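Local coordinates for protein tRNA (guanine(26)-N(2))-dimethyltransferase (Pyrococcus horikoshii, PDB 2EJT) that probably dimethylates the N2 atom of a single guanine in a number of tRNAs, with S-adenosylmethionine as methyl donor, at residues A33-I38 / L219-D224; F146-L151 / A205-K210; Y350-T355 / I362-P367. All coordinates share one frame; numbering follows the deposited sequence.

In the fold
Contacts 1 and 2 belong to the S-adenosylmethionine-binding part of the protein, and each holds a residue that touches the cofactor. Their centres are about 22 Å apart. Contact 1 joins helix 33-46 to strand 213-223, the last strand of the mixed sheet. Contact 2 joins helices 144-153 and 192-209 and falls within the chain that separates the two halves of contact 1; helix 192-209 leads into strand 213-223. Contact 3 follows later, in a small antiparallel sheet near the C-terminus, its centre about 23 Å from that of contact 1 and 33 Å from that of contact 2. Helix 302-314 touches both contact 1 and contact 3 and so links the two sheets.

Contact 1: residues A33-I38 / L219-D224; sequences ALNRDI and LAYYKD. With SAM (S-adenosylmethionine), chain B.
Ile38 of helix 33-46 packs on Tyr221 of strand 213-223. Its CG1 lies 3.8 Å from Tyr221 OH, while its CG2 comes obliquely to the ring, 4.2 Å from Tyr221 CE2. The same CG2 also meets Leu219 CD2 at 4.1 Å. The branched side chain thus fills the angle between a tyrosine and a leucine two residues apart on the strand. Tyr221 CB already points toward the helix, and with CG between the backbone N and the carbonyl carbon, chi1 65°, the ring carries OH up to Ile38. A water joins Tyr221 OH to the helix backbone, donating a hydrogen bond of 2.9 Å to Asn35 O. Further along, the Leu34 side chain crosses that of Lys223 at about a right angle, its CD2 4.2 Å from Lys223 CE, so the aliphatic part of the lysine serves as an apolar surface. Asn35 OD1 is bound by Arg61.

Arg36 leaves the helix away from the strand and carries the link to the cofactor. From CB the chain runs to CG, 3.8 Å from OXT of S-adenosylmethionine. CD comes closer, 3.3 Å from OXT. There chi3 bends the chain, -78°, and brings the guanidinium round. NE forms a salt bridge with Glu8, and NH1 donates to Asn29 O. NH2 at the tip donates to cofactor OXT over 2.6 Å, a bent bond of 137° that meets the guanidinium at its edge. Three partners therefore fix the rotation of the group, and its charge probably steadies the cofactor carboxylate.

Helix 302-314 covers Leu34, Ile38, Leu219 and Tyr221. The strand pairs with antiparallel strand 226-235, the reversed strand of the class I methyltransferase fold, a Rossmann-like sheet.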
loop_
_atom_site.group_PDB
_atom_site.type_symbol
_atom_site.label_atom_id
_atom_site.label_comp_id
_atom_site.label_asym_id
_atom_site.label_seq_id
_atom_site.Cartn_x
_atom_site.Cartn_y
_atom_site.Cartn_z
ATOM N N ALA A 33 12.617 -1.134 -5.234
ATOM C CA ALA A 33 12.523 -0.627 -6.599
ATOM C C ALA A 33 11.176 -1.041 -7.189
ATOM O O ALA A 33 10.602 -0.333 -8.017
ATOM C CB ALA A 33 13.663 -1.183 -7.447
ATOM N N LEU A 34 10.686 -2.202 -6.754
ATOM C CA LEU A 34 9.406 -2.723 -7.212
ATOM C C LEU A 34 8.274 -1.848 -6.680
ATOM O O LEU A 34 7.367 -1.474 -7.422
ATOM C CB LEU A 34 9.217 -4.163 -6.725
ATOM C CG LEU A 34 7.804 -4.743 -6.861
ATOM C CD1 LEU A 34 7.397 -4.789 -8.323
ATOM C CD2 LEU A 34 7.763 -6.129 -6.256
ATOM N N ASN A 35 8.328 -1.535 -5.390
ATOM C CA ASN A 35 7.316 -0.693 -4.768
ATOM C C ASN A 35 7.280 0.638 -5.509
ATOM O O ASN A 35 6.208 1.166 -5.798
ATOM C CB ASN A 35 7.649 -0.467 -3.287
ATOM C CG ASN A 35 6.708 0.526 -2.607
ATOM O OD1 ASN A 35 6.686 1.717 -2.937
ATOM N ND2 ASN A 35 5.929 0.038 -1.643
ATOM N N ARG A 36 8.457 1.171 -5.830
ATOM C CA ARG A 36 8.525 2.444 -6.538
ATOM C C ARG A 36 8.014 2.320 -7.975
ATOM O O ARG A 36 7.425 3.259 -8.505
ATOM C CB ARG A 36 9.950 3.004 -6.494
ATOM C CG ARG A 36 10.371 3.464 -5.096
ATOM C CD ARG A 36 11.743 4.135 -5.096
ATOM N NE ARG A 36 12.867 3.197 -5.150
ATOM C CZ ARG A 36 13.382 2.577 -4.093
ATOM N NH1 ARG A 36 14.409 1.743 -4.240
ATOM N NH2 ARG A 36 12.875 2.787 -2.884
ATOM N N ASP A 37 8.212 1.161 -8.598
ATOM C CA ASP A 37 7.713 0.957 -9.958
ATOM C C ASP A 37 6.183 1.006 -9.981
ATOM O O ASP A 37 5.589 1.573 -10.900
ATOM C CB ASP A 37 8.147 -0.401 -10.523
ATOM C CG ASP A 37 9.588 -0.416 -10.991
ATOM O OD1 ASP A 37 10.046 0.596 -11.559
ATOM O OD2 ASP A 37 10.260 -1.453 -10.810
ATOM N N ILE A 38 5.555 0.389 -8.979
ATOM C CA ILE A 38 4.094 0.350 -8.897
ATOM C C ILE A 38 3.519 1.754 -8.768
ATOM O O ILE A 38 2.516 2.068 -9.393
ATOM C CB ILE A 38 3.602 -0.509 -7.693
ATOM C CG1 ILE A 38 4.172 -1.929 -7.787
ATOM C CG2 ILE A 38 2.077 -0.575 -7.683
ATOM C CD1 ILE A 38 3.809 -2.665 -9.056
ATOM N N LEU A 219 -5.913 0.627 -4.872
ATOM C CA LEU A 219 -5.126 -0.601 -4.849
ATOM C C LEU A 219 -4.458 -0.761 -3.489
ATOM O O LEU A 219 -3.802 0.157 -2.992
ATOM C CB LEU A 219 -4.044 -0.565 -5.934
ATOM C CG LEU A 219 -2.955 -1.647 -5.836
ATOM C CD1 LEU A 219 -3.560 -3.025 -6.087
ATOM C CD2 LEU A 219 -1.846 -1.355 -6.844
ATOM N N ALA A 220 -4.629 -1.930 -2.886
ATOM C CA ALA A 220 -4.031 -2.210 -1.588
ATOM C C ALA A 220 -3.524 -3.636 -1.667
ATOM O O ALA A 220 -4.276 -4.544 -2.002
ATOM C CB ALA A 220 -5.074 -2.074 -0.477
ATOM N N TYR A 221 -2.250 -3.839 -1.360
ATOM C CA TYR A 221 -1.695 -5.176 -1.442
ATOM C C TYR A 221 -0.586 -5.419 -0.440
ATOM O O TYR A 221 -0.131 -4.506 0.251
ATOM C CB TYR A 221 -1.164 -5.418 -2.862
ATOM C CG TYR A 221 -0.001 -4.532 -3.227
ATOM C CD1 TYR A 221 1.310 -4.935 -2.978
ATOM C CD2 TYR A 221 -0.207 -3.269 -3.779
ATOM C CE1 TYR A 221 2.390 -4.101 -3.265
ATOM C CE2 TYR A 221 0.872 -2.423 -4.071
ATOM C CZ TYR A 221 2.163 -2.847 -3.809
ATOM O OH TYR A 221 3.226 -2.011 -4.064
ATOM N N TYR A 222 -0.164 -6.673 -0.367
ATOM C CA TYR A 222 0.912 -7.085 0.518
ATOM C C TYR A 222 2.020 -7.643 -0.368
ATOM O O TYR A 222 1.742 -8.276 -1.386
ATOM C CB TYR A 222 0.438 -8.183 1.471
ATOM C CG TYR A 222 1.578 -8.852 2.204
ATOM C CD1 TYR A 222 2.151 -8.261 3.328
ATOM C CD2 TYR A 222 2.128 -10.042 1.735
ATOM C CE1 TYR A 222 3.246 -8.834 3.963
ATOM C CE2 TYR A 222 3.227 -10.626 2.360
ATOM C CZ TYR A 222 3.783 -10.019 3.472
ATOM O OH TYR A 222 4.880 -10.584 4.091
ATOM N N LYS A 223 3.269 -7.412 0.016
ATOM C CA LYS A 223 4.388 -7.926 -0.760
ATOM C C LYS A 223 5.689 -7.892 0.020
ATOM O O LYS A 223 6.112 -6.846 0.509
ATOM C CB LYS A 223 4.549 -7.136 -2.065
ATOM C CG LYS A 223 5.604 -7.706 -3.018
ATOM C CD LYS A 223 5.249 -9.115 -3.459
ATOM C CE LYS A 223 6.202 -9.620 -4.531
ATOM N NZ LYS A 223 7.599 -9.728 -4.041
ATOM N N ASP A 224 6.315 -9.059 0.127
ATOM C CA ASP A 224 7.584 -9.219 0.820
ATOM C C ASP A 224 7.691 -8.484 2.155
ATOM O O ASP A 224 8.588 -7.663 2.351
ATOM C CB ASP A 224 8.738 -8.779 -0.081
ATOM C CG ASP A 224 10.056 -9.411 0.323
ATOM O OD1 ASP A 224 11.123 -8.906 -0.087
ATOM O OD2 ASP A 224 10.015 -10.425 1.047
HETATM N N SAM B . 11.105 7.004 0.375
HETATM C CA SAM B . 12.040 6.047 0.168
HETATM C C SAM B . 12.526 5.307 -0.946
HETATM O O SAM B . 13.826 5.203 -0.847
HETATM O OXT SAM B . 11.745 4.863 -1.828
HETATM C CB SAM B . 12.548 5.893 1.637
HETATM C CG SAM B . 12.587 6.197 3.115
HETATM S SD SAM B . 13.435 5.723 4.543
HETATM C CE SAM B . 13.238 3.963 4.744
HETATM C "C5'" SAM B . 12.668 6.706 5.709
HETATM C "C4'" SAM B . 13.630 7.833 6.256
HETATM O "O4'" SAM B . 12.672 8.691 6.879
HETATM C "C3'" SAM B . 14.974 8.549 6.283
HETATM O "O3'" SAM B . 15.726 9.122 5.159
HETATM C "C2'" SAM B . 14.803 9.605 7.383
HETATM O "O2'" SAM B . 15.719 10.346 7.963
HETATM C "C1'" SAM B . 13.327 9.632 7.722
HETATM N N9 SAM B . 12.413 10.422 8.758
HETATM C C8 SAM B . 12.190 10.022 10.003
HETATM N N7 SAM B . 11.398 10.869 10.604
HETATM C C5 SAM B . 11.091 11.833 9.768
HETATM C C6 SAM B . 10.292 12.984 9.855
HETATM N N6 SAM B . 9.655 13.271 10.987
HETATM N N1 SAM B . 10.172 13.820 8.758
HETATM C C2 SAM B . 10.819 13.548 7.588
HETATM N N3 SAM B . 11.595 12.437 7.480
HETATM C C4 SAM B . 11.753 11.562 8.551
HETATM O O HOH W 1 3.764 0.447 -4.410
#

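Contact 2: residues F146-L151 / A205-K210; sequences FLDTAL and ARYAAK. With SAM (S-adenosylmethionine), chain B.
Two helices of the Rossmann-like methyltransferase fold pack here, their segments 146-151 and 205-209 crossing at -50°, joined by Leu147, Asp148 and Leu151 on helix 144-153 and by Tyr207 and Ala208 on helix 192-209 and Lys210 close after them. Tyr207 fills the middle. Leu147 CD2 lies over one face of its ring, 4.1 Å from Tyr207 CG and offset toward the rim. Asp148 CB comes in at the ring edge, in plane. Leu151 splits its two methyls: CD1 presses 3.5 Å from Tyr207 CB, and CD2 rests 3.9 Å from Ala208 CB. On the more open side Lys210 NZ donates to Asp148 OD1 at 2.7 Å in a salt bridge. It arrives on the syn side of the carboxylate, 30° out of its plane. The lysine curls back at chi4, -62°, and NZ also donates to a lone pair of Tyr207 O, 3.0 Å away. Asp148 OD1 is shared with Tyr211 OH, and OD2 pairs with Arg152. With an alanine in place of Asp148, Lys210 and Arg152 would probably lose their shared countercharge, leaving the lysine held only by Tyr207 O among the bonds described. The Phe146 ring meets the adenine amino group edge-on, Phe146 CE1 lying 3.5 Å from SAM N6. Strand 158-164 lies under Leu147 and Leu151 through Leu160, while Phe146 and Ala150 reach helix 121-127.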
loop_
_atom_site.group_PDB
_atom_site.type_symbol
_atom_site.label_atom_id
_atom_site.label_comp_id
_atom_site.label_asym_id
_atom_site.label_seq_id
_atom_site.Cartn_x
_atom_site.Cartn_y
_atom_site.Cartn_z
ATOM N N PHE A 146 2.424 10.031 10.859
ATOM C CA PHE A 146 2.295 10.992 9.764
ATOM C C PHE A 146 0.925 10.987 9.102
ATOM O O PHE A 146 0.582 11.920 8.380
ATOM C CB PHE A 146 3.335 10.689 8.679
ATOM C CG PHE A 146 4.744 10.631 9.187
ATOM C CD1 PHE A 146 5.380 11.783 9.649
ATOM C CD2 PHE A 146 5.429 9.421 9.225
ATOM C CE1 PHE A 146 6.678 11.726 10.143
ATOM C CE2 PHE A 146 6.727 9.356 9.718
ATOM C CZ PHE A 146 7.354 10.509 10.179
ATOM N N LEU A 147 0.152 9.933 9.344
ATOM C CA LEU A 147 -1.152 9.774 8.720
ATOM C C LEU A 147 -2.149 10.921 8.868
ATOM O O LEU A 147 -2.677 11.422 7.871
ATOM C CB LEU A 147 -1.802 8.474 9.205
ATOM C CG LEU A 147 -3.173 8.177 8.585
ATOM C CD1 LEU A 147 -3.043 8.090 7.065
ATOM C CD2 LEU A 147 -3.728 6.877 9.146
ATOM N N ASP A 148 -2.412 11.338 10.101
ATOM C CA ASP A 148 -3.384 12.390 10.323
ATOM C C ASP A 148 -3.044 13.687 9.589
ATOM O O ASP A 148 -3.917 14.321 9.002
ATOM C CB ASP A 148 -3.558 12.654 11.824
ATOM C CG ASP A 148 -4.758 13.549 12.122
ATOM O OD1 ASP A 148 -5.890 13.153 11.785
ATOM O OD2 ASP A 148 -4.566 14.644 12.686
ATOM N N THR A 149 -1.775 14.074 9.600
ATOM C CA THR A 149 -1.378 15.295 8.923
ATOM C C THR A 149 -1.432 15.118 7.405
ATOM O O THR A 149 -1.747 16.061 6.681
ATOM C CB THR A 149 0.038 15.746 9.359
ATOM O OG1 THR A 149 0.089 15.845 10.792
ATOM C CG2 THR A 149 0.365 17.117 8.765
ATOM N N ALA A 150 -1.144 13.914 6.916
ATOM C CA ALA A 150 -1.203 13.682 5.472
ATOM C C ALA A 150 -2.653 13.832 4.998
ATOM O O ALA A 150 -2.911 14.304 3.884
ATOM C CB ALA A 150 -0.676 12.282 5.127
ATOM N N LEU A 151 -3.588 13.430 5.856
ATOM C CA LEU A 151 -5.006 13.504 5.537
ATOM C C LEU A 151 -5.525 14.937 5.509
ATOM O O LEU A 151 -6.660 15.183 5.099
ATOM C CB LEU A 151 -5.823 12.667 6.527
ATOM C CG LEU A 151 -5.797 11.156 6.300
ATOM C CD1 LEU A 151 -6.311 10.423 7.537
ATOM C CD2 LEU A 151 -6.638 10.819 5.069
ATOM N N ALA A 205 -9.217 4.926 6.779
ATOM C CA ALA A 205 -10.626 5.288 6.657
ATOM C C ALA A 205 -11.157 5.911 7.952
ATOM O O ALA A 205 -11.888 6.898 7.920
ATOM C CB ALA A 205 -11.453 4.051 6.281
ATOM N N ARG A 206 -10.783 5.338 9.091
ATOM C CA ARG A 206 -11.240 5.869 10.374
ATOM C C ARG A 206 -10.684 7.254 10.671
ATOM O O ARG A 206 -11.432 8.125 11.099
ATOM C CB ARG A 206 -10.920 4.892 11.512
ATOM C CG ARG A 206 -11.848 3.670 11.528
ATOM C CD ARG A 206 -11.462 2.687 12.618
ATOM N NE ARG A 206 -10.196 2.006 12.348
ATOM C CZ ARG A 206 -9.408 1.509 13.299
ATOM N NH1 ARG A 206 -9.751 1.630 14.575
ATOM N NH2 ARG A 206 -8.292 0.867 12.981
ATOM N N TYR A 207 -9.388 7.470 10.428
ATOM C CA TYR A 207 -8.771 8.783 10.661
ATOM C C TYR A 207 -9.311 9.848 9.710
ATOM O O TYR A 207 -9.390 11.029 10.055
ATOM C CB TYR A 207 -7.253 8.723 10.487
ATOM C CG TYR A 207 -6.487 8.393 11.748
ATOM C CD1 TYR A 207 -6.625 7.152 12.367
ATOM C CD2 TYR A 207 -5.605 9.319 12.312
ATOM C CE1 TYR A 207 -5.904 6.837 13.514
ATOM C CE2 TYR A 207 -4.877 9.014 13.462
ATOM C CZ TYR A 207 -5.034 7.773 14.056
ATOM O OH TYR A 207 -4.334 7.468 15.198
ATOM N N ALA A 208 -9.675 9.422 8.509
ATOM C CA ALA A 208 -10.180 10.334 7.497
ATOM C C ALA A 208 -11.579 10.876 7.793
ATOM O O ALA A 208 -11.897 12.016 7.454
ATOM C CB ALA A 208 -10.172 9.637 6.143
ATOM N N ALA A 209 -12.404 10.057 8.435
ATOM C CA ALA A 209 -13.780 10.426 8.730
ATOM C C ALA A 209 -14.006 11.777 9.402
ATOM O O ALA A 209 -14.916 12.512 9.002
ATOM C CB ALA A 209 -14.448 9.326 9.544
ATOM N N LYS A 210 -13.203 12.122 10.407
ATOM C CA LYS A 210 -13.419 13.396 11.094
ATOM C C LYS A 210 -13.326 14.634 10.200
ATOM O O LYS A 210 -13.874 15.681 10.540
ATOM C CB LYS A 210 -12.482 13.538 12.303
ATOM C CG LYS A 210 -11.000 13.506 12.010
ATOM C CD LYS A 210 -10.222 13.634 13.311
ATOM C CE LYS A 210 -8.717 13.548 13.100
ATOM N NZ LYS A 210 -8.310 12.235 12.540
HETATM N N SAM B . 11.105 7.004 0.375
HETATM C CA SAM B . 12.040 6.047 0.168
HETATM C C SAM B . 12.526 5.307 -0.946
HETATM O O SAM B . 13.826 5.203 -0.847
HETATM O OXT SAM B . 11.745 4.863 -1.828
HETATM C CB SAM B . 12.548 5.893 1.637
HETATM C CG SAM B . 12.587 6.197 3.115
HETATM S SD SAM B . 13.435 5.723 4.543
HETATM C CE SAM B . 13.238 3.963 4.744
HETATM C "C5'" SAM B . 12.668 6.706 5.709
HETATM C "C4'" SAM B . 13.630 7.833 6.256
HETATM O "O4'" SAM B . 12.672 8.691 6.879
HETATM C "C3'" SAM B . 14.974 8.549 6.283
HETATM O "O3'" SAM B . 15.726 9.122 5.159
HETATM C "C2'" SAM B . 14.803 9.605 7.383
HETATM O "O2'" SAM B . 15.719 10.346 7.963
HETATM C "C1'" SAM B . 13.327 9.632 7.722
HETATM N N9 SAM B . 12.413 10.422 8.758
HETATM C C8 SAM B . 12.190 10.022 10.003
HETATM N N7 SAM B . 11.398 10.869 10.604
HETATM C C5 SAM B . 11.091 11.833 9.768
HETATM C C6 SAM B . 10.292 12.984 9.855
HETATM N N6 SAM B . 9.655 13.271 10.987
HETATM N N1 SAM B . 10.172 13.820 8.758
HETATM C C2 SAM B . 10.819 13.548 7.588
HETATM N N3 SAM B . 11.595 12.437 7.480
HETATM C C4 SAM B . 11.753 11.562 8.551
#

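Contact 3: residues Y350-T355 / I362-P367; sequences YEATRT and IKTSAP
Tyr350 and Ala366 meet beyond the paired ends of a beta hairpin, strands 352-355 and 361-364. Ala366 CB is the bump: it sits over one face of the Tyr350 ring in a CH-pi contact, 3.8 Å from the centroid. Pro367 CD adds a second bump beside the ring, 3.8 Å from Tyr350 CE2, just before helix 368-375. Ser365 OG comes to the ring edge in plane and accepts a long bond from Glu351 N.

Inside the hairpin Thr353 and Lys363 form an antiparallel hydrogen-bonded pair, with Thr353 N donating to Lys363 O at 3.0 Å and Lys363 N returning a bond to Thr353 O. The next pair, Ala352 with Thr364, is non-hydrogen-bonded and close. The small Ala352 CB sits beside Thr364 OG1, 4.1 Å away, on the face that also bears Ile362 and is covered by helix 338-347. On the other face the long Lys363 chain runs past Thr355, crossing it at about a right angle with CE 3.5 Å from Thr355 OG1. Its buried NZ is gripped by Glu194 and by the carbonyls of Ile318 and Leu320, while Thr355 OG1 is held by Glu315.

Thr364 OG1 lies anti to its own N, chi1 179°, and does double duty. It donates to Glu351 O at 2.7 Å and, in an ST turn, accepts from Ala366 N at 3.0 Å.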
loop_
_atom_site.group_PDB
_atom_site.type_symbol
_atom_site.label_atom_id
_atom_site.label_comp_id
_atom_site.label_asym_id
_atom_site.label_seq_id
_atom_site.Cartn_x
_atom_site.Cartn_y
_atom_site.Cartn_z
ATOM N N TYR A 350 -18.576 -21.753 -9.082
ATOM C CA TYR A 350 -18.067 -20.749 -8.149
ATOM C C TYR A 350 -16.827 -20.026 -8.656
ATOM O O TYR A 350 -15.957 -20.619 -9.299
ATOM C CB TYR A 350 -17.724 -21.369 -6.792
ATOM C CG TYR A 350 -18.851 -22.116 -6.133
ATOM C CD1 TYR A 350 -19.034 -23.477 -6.365
ATOM C CD2 TYR A 350 -19.735 -21.464 -5.272
ATOM C CE1 TYR A 350 -20.066 -24.174 -5.757
ATOM C CE2 TYR A 350 -20.776 -22.153 -4.657
ATOM C CZ TYR A 350 -20.935 -23.507 -4.906
ATOM O OH TYR A 350 -21.966 -24.201 -4.321
ATOM N N GLU A 351 -16.752 -18.734 -8.359
ATOM C CA GLU A 351 -15.594 -17.941 -8.742
ATOM C C GLU A 351 -14.460 -18.444 -7.861
ATOM O O GLU A 351 -14.665 -18.704 -6.674
ATOM C CB GLU A 351 -15.839 -16.460 -8.455
ATOM C CG GLU A 351 -16.985 -15.844 -9.231
ATOM C CD GLU A 351 -17.260 -14.413 -8.810
ATOM O OE1 GLU A 351 -17.759 -14.210 -7.680
ATOM O OE2 GLU A 351 -16.967 -13.492 -9.603
ATOM N N ALA A 352 -13.275 -18.600 -8.435
ATOM C CA ALA A 352 -12.125 -19.073 -7.673
ATOM C C ALA A 352 -10.831 -18.677 -8.368
ATOM O O ALA A 352 -10.675 -18.891 -9.566
ATOM C CB ALA A 352 -12.192 -20.581 -7.505
ATOM N N THR A 353 -9.914 -18.091 -7.608
ATOM C CA THR A 353 -8.630 -17.658 -8.139
ATOM C C THR A 353 -7.562 -17.840 -7.075
ATOM O O THR A 353 -7.869 -18.126 -5.915
ATOM C CB THR A 353 -8.639 -16.148 -8.512
ATOM O OG1 THR A 353 -8.727 -15.357 -7.315
ATOM C CG2 THR A 353 -9.815 -15.821 -9.426
ATOM N N ARG A 354 -6.308 -17.672 -7.474
ATOM C CA ARG A 354 -5.199 -17.748 -6.532
ATOM C C ARG A 354 -5.177 -16.356 -5.889
ATOM O O ARG A 354 -6.005 -15.507 -6.226
ATOM C CB ARG A 354 -3.883 -17.991 -7.270
ATOM C CG ARG A 354 -3.727 -19.382 -7.850
ATOM C CD ARG A 354 -2.540 -19.427 -8.799
ATOM N NE ARG A 354 -2.310 -20.762 -9.347
ATOM C CZ ARG A 354 -1.617 -21.713 -8.731
ATOM N NH1 ARG A 354 -1.465 -22.899 -9.308
ATOM N NH2 ARG A 354 -1.066 -21.477 -7.548
ATOM N N THR A 355 -4.254 -16.120 -4.964
ATOM C CA THR A 355 -4.155 -14.810 -4.330
ATOM C C THR A 355 -2.707 -14.458 -4.012
ATOM O O THR A 355 -1.922 -15.325 -3.618
ATOM C CB THR A 355 -4.987 -14.733 -3.020
ATOM O OG1 THR A 355 -4.807 -13.440 -2.415
ATOM C CG2 THR A 355 -4.560 -15.827 -2.038
ATOM N N ILE A 362 -6.662 -19.570 -1.702
ATOM C CA ILE A 362 -7.647 -19.565 -2.775
ATOM C C ILE A 362 -8.833 -18.697 -2.388
ATOM O O ILE A 362 -9.493 -18.947 -1.380
ATOM C CB ILE A 362 -8.184 -20.981 -3.082
ATOM C CG1 ILE A 362 -7.067 -21.869 -3.632
ATOM C CG2 ILE A 362 -9.321 -20.896 -4.096
ATOM C CD1 ILE A 362 -7.442 -23.337 -3.655
ATOM N N LYS A 363 -9.089 -17.671 -3.191
ATOM C CA LYS A 363 -10.220 -16.788 -2.960
ATOM C C LYS A 363 -11.378 -17.371 -3.753
ATOM O O LYS A 363 -11.239 -17.697 -4.933
ATOM C CB LYS A 363 -9.901 -15.367 -3.433
ATOM C CG LYS A 363 -8.952 -14.634 -2.504
ATOM C CD LYS A 363 -8.755 -13.193 -2.923
ATOM C CE LYS A 363 -8.124 -12.381 -1.801
ATOM N NZ LYS A 363 -9.083 -12.108 -0.690
ATOM N N THR A 364 -12.518 -17.519 -3.100
ATOM C CA THR A 364 -13.668 -18.092 -3.765
ATOM C C THR A 364 -14.968 -17.649 -3.121
ATOM O O THR A 364 -15.011 -17.319 -1.935
ATOM C CB THR A 364 -13.608 -19.634 -3.727
ATOM O OG1 THR A 364 -14.766 -20.181 -4.365
ATOM C CG2 THR A 364 -13.569 -20.129 -2.291
ATOM N N SER A 365 -16.028 -17.647 -3.918
ATOM C CA SER A 365 -17.346 -17.271 -3.435
ATOM C C SER A 365 -18.009 -18.485 -2.781
ATOM O O SER A 365 -19.044 -18.365 -2.127
ATOM C CB SER A 365 -18.199 -16.789 -4.604
ATOM O OG SER A 365 -18.245 -17.777 -5.622
ATOM N N ALA A 366 -17.404 -19.657 -2.957
ATOM C CA ALA A 366 -17.951 -20.884 -2.396
ATOM C C ALA A 366 -17.951 -20.883 -0.870
ATOM O O ALA A 366 -17.062 -20.310 -0.240
ATOM C CB ALA A 366 -17.167 -22.085 -2.913
ATOM N N PRO A 367 -18.968 -21.510 -0.259
ATOM C CA PRO A 367 -19.057 -21.576 1.201
ATOM C C PRO A 367 -17.902 -22.439 1.711
ATOM O O PRO A 367 -17.397 -23.293 0.984
ATOM C CB PRO A 367 -20.406 -22.252 1.440
ATOM C CG PRO A 367 -21.190 -21.921 0.217
ATOM C CD PRO A 367 -20.180 -22.065 -0.884
#